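Local coordinates for putative fusidic acid resistance protein (Staphylococcus aureus, PDB 2YB5) that probably binds elongation factor G and mediates resistance to the antibiotic fusidic acid by helping to clear ribosomes, at residues D86-S91 against V134-D139. Residues are numbered along the deposited sequence; the frame is centred on the assembly and turned at random.
Sequences DFEIPS and VYKNLD
The far end of the Phe87 ring reaches the backbone of Val134 and Tyr135 in strand 130-136. Phe87 lies in the loop between helix 70-80 and helix 92-98. From CB its side chain leaves with CG anti to the backbone N (chi1 -176°), and the ring carries the contact at its far end. CZ of Phe87 comes 3.7 Å from the carbonyl O of Val134, which approaches obliquely, and CE1 of Phe87 lies 4.4 Å from CA of Tyr135, near the ring plane. At the ring edge, also in plane, sits CG1 of Ile89. A long, flat hydrocarbon suits this place because it spans the distance from loop to strand; Ile118 and Leu121 add apolar contacts, and the backbone of Phe87 is hydrogen-bonded to that of Thr115.

Further along the loop, Pro90 and Val134 meet tip to tip, CG of Pro90 3.8 Å from CG1 of Val134. Compact and apolar, they suit a buried spot, bringing no polar side-chain atom to the meeting point; Phe142 of the adjacent strand touches both. Charged ends suit the more exposed side, where the extended Glu88 holds OE1 3.7 Å from NZ of Lys136, a long salt bridge. The lysine chain, bent at chi2 (-73°) and chi4, brings NZ to two carboxylates: its ammonium group pairs chiefly with Asp140, and Glu88 is secondary. Lys136 also forms a cation-pi contact with Phe142.

No hydrogen bond joins the two segments. The loop linking the N-terminal helices to the zinc-finger part therefore meets this strand through van der Waals contacts, aromatic and aliphatic, and one ion pair, probably modest in strength because it is long, exposed on the Glu88 side and shares its ammonium with Asp140.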
loop_
_atom_site.group_PDB
_atom_site.type_symbol
_atom_site.label_atom_id
_atom_site.label_comp_id
_atom_site.label_asym_id
_atom_site.label_seq_id
_atom_site.Cartn_x
_atom_site.Cartn_y
_atom_site.Cartn_z
ATOM N N ASP A 86 7.925 -8.441 4.759
ATOM C CA ASP A 86 8.115 -8.338 3.307
ATOM C C ASP A 86 7.021 -9.045 2.519
ATOM O O ASP A 86 6.458 -10.052 2.949
ATOM C CB ASP A 86 9.459 -8.936 2.874
ATOM C CG ASP A 86 10.630 -8.122 3.334
ATOM O OD1 ASP A 86 10.984 -8.222 4.524
ATOM O OD2 ASP A 86 11.208 -7.398 2.499
ATOM N N PHE A 87 6.731 -8.488 1.351
ATOM C CA PHE A 87 5.841 -9.113 0.389
ATOM C C PHE A 87 6.572 -10.313 -0.205
ATOM O O PHE A 87 7.696 -10.176 -0.673
ATOM C CB PHE A 87 5.501 -8.107 -0.706
ATOM C CG PHE A 87 4.516 -8.608 -1.710
ATOM C CD1 PHE A 87 3.162 -8.428 -1.511
ATOM C CD2 PHE A 87 4.945 -9.257 -2.863
ATOM C CE1 PHE A 87 2.237 -8.870 -2.442
ATOM C CE2 PHE A 87 4.037 -9.712 -3.792
ATOM C CZ PHE A 87 2.674 -9.518 -3.582
ATOM N N GLU A 88 5.938 -11.481 -0.156
ATOM C CA GLU A 88 6.456 -12.686 -0.815
ATOM C C GLU A 88 5.963 -12.722 -2.256
ATOM O O GLU A 88 4.758 -12.609 -2.518
ATOM C CB GLU A 88 6.025 -13.948 -0.068
ATOM C CG GLU A 88 6.530 -13.963 1.377
ATOM C CD GLU A 88 6.159 -15.220 2.137
ATOM O OE1 GLU A 88 5.436 -16.081 1.580
ATOM O OE2 GLU A 88 6.594 -15.342 3.301
ATOM N N ILE A 89 6.905 -12.820 -3.180
ATOM C CA ILE A 89 6.593 -12.838 -4.583
ATOM C C ILE A 89 6.554 -14.306 -5.004
ATOM O O ILE A 89 7.500 -15.043 -4.736
ATOM C CB ILE A 89 7.661 -12.110 -5.422
ATOM C CG1 ILE A 89 7.852 -10.670 -4.936
ATOM C CG2 ILE A 89 7.260 -12.124 -6.880
ATOM C CD1 ILE A 89 8.728 -9.823 -5.867
ATOM N N PRO A 90 5.464 -14.735 -5.649
ATOM C CA PRO A 90 5.353 -16.132 -6.056
ATOM C C PRO A 90 6.536 -16.618 -6.907
ATOM O O PRO A 90 7.140 -15.833 -7.625
ATOM C CB PRO A 90 4.088 -16.154 -6.910
ATOM C CG PRO A 90 3.321 -14.990 -6.515
ATOM C CD PRO A 90 4.279 -13.951 -6.031
ATOM N N SER A 91 6.816 -17.911 -6.854
ATOM C CA SER A 91 7.784 -18.539 -7.768
ATOM C C SER A 91 7.277 -18.464 -9.209
ATOM O O SER A 91 6.121 -18.070 -9.446
ATOM C CB SER A 91 7.987 -19.983 -7.379
ATOM O OG SER A 91 6.856 -20.744 -7.749
ATOM N N VAL A 134 -1.012 -9.191 -8.405
ATOM C CA VAL A 134 -0.901 -10.359 -7.542
ATOM C C VAL A 134 -0.853 -9.889 -6.084
ATOM O O VAL A 134 -0.240 -8.864 -5.768
ATOM C CB VAL A 134 0.350 -11.217 -7.895
ATOM C CG1 VAL A 134 0.597 -12.322 -6.867
ATOM C CG2 VAL A 134 0.196 -11.822 -9.310
ATOM N N TYR A 135 -1.527 -10.644 -5.222
ATOM C CA TYR A 135 -1.658 -10.341 -3.803
ATOM C C TYR A 135 -1.985 -11.610 -3.009
ATOM O O TYR A 135 -2.288 -12.670 -3.581
ATOM C CB TYR A 135 -2.757 -9.285 -3.585
ATOM C CG TYR A 135 -4.120 -9.735 -4.080
ATOM C CD1 TYR A 135 -4.979 -10.435 -3.243
ATOM C CD2 TYR A 135 -4.537 -9.486 -5.388
ATOM C CE1 TYR A 135 -6.222 -10.862 -3.687
ATOM C CE2 TYR A 135 -5.761 -9.927 -5.846
ATOM C CZ TYR A 135 -6.602 -10.611 -4.981
ATOM O OH TYR A 135 -7.821 -11.059 -5.388
ATOM N N LYS A 136 -1.903 -11.484 -1.688
ATOM C CA LYS A 136 -2.339 -12.530 -0.760
ATOM C C LYS A 136 -3.752 -12.217 -0.288
ATOM O O LYS A 136 -4.045 -11.074 0.059
ATOM C CB LYS A 136 -1.419 -12.581 0.452
ATOM C CG LYS A 136 -0.020 -13.086 0.170
ATOM C CD LYS A 136 0.018 -14.581 -0.085
ATOM C CE LYS A 136 1.434 -15.135 0.027
ATOM N NZ LYS A 136 1.825 -15.413 1.447
ATOM N N ASN A 137 -4.617 -13.229 -0.256
ATOM C CA ASN A 137 -5.988 -13.050 0.225
ATOM C C ASN A 137 -6.093 -13.196 1.751
ATOM O O ASN A 137 -5.093 -13.402 2.436
ATOM C CB ASN A 137 -6.963 -14.004 -0.495
ATOM C CG ASN A 137 -6.679 -15.462 -0.218
ATOM O OD1 ASN A 137 -6.068 -15.801 0.786
ATOM N ND2 ASN A 137 -7.134 -16.337 -1.111
ATOM N N LEU A 138 -7.311 -13.064 2.270
ATOM C CA LEU A 138 -7.582 -13.225 3.702
ATOM C C LEU A 138 -7.097 -14.544 4.303
ATOM O O LEU A 138 -6.832 -14.600 5.501
ATOM C CB LEU A 138 -9.082 -13.025 3.978
ATOM C CG LEU A 138 -9.489 -11.575 4.258
ATOM C CD1 LEU A 138 -10.801 -11.164 3.553
ATOM C CD2 LEU A 138 -9.602 -11.331 5.762
ATOM N N ASP A 139 -6.962 -15.590 3.478
ATOM C CA ASP A 139 -6.429 -16.886 3.919
ATOM C C ASP A 139 -4.914 -17.018 3.711
ATOM O O ASP A 139 -4.380 -18.133 3.717
ATOM C CB ASP A 139 -7.095 -18.038 3.145
ATOM C CG ASP A 139 -8.594 -18.089 3.323
ATOM O OD1 ASP A 139 -9.076 -17.903 4.466
ATOM O OD2 ASP A 139 -9.290 -18.333 2.308
#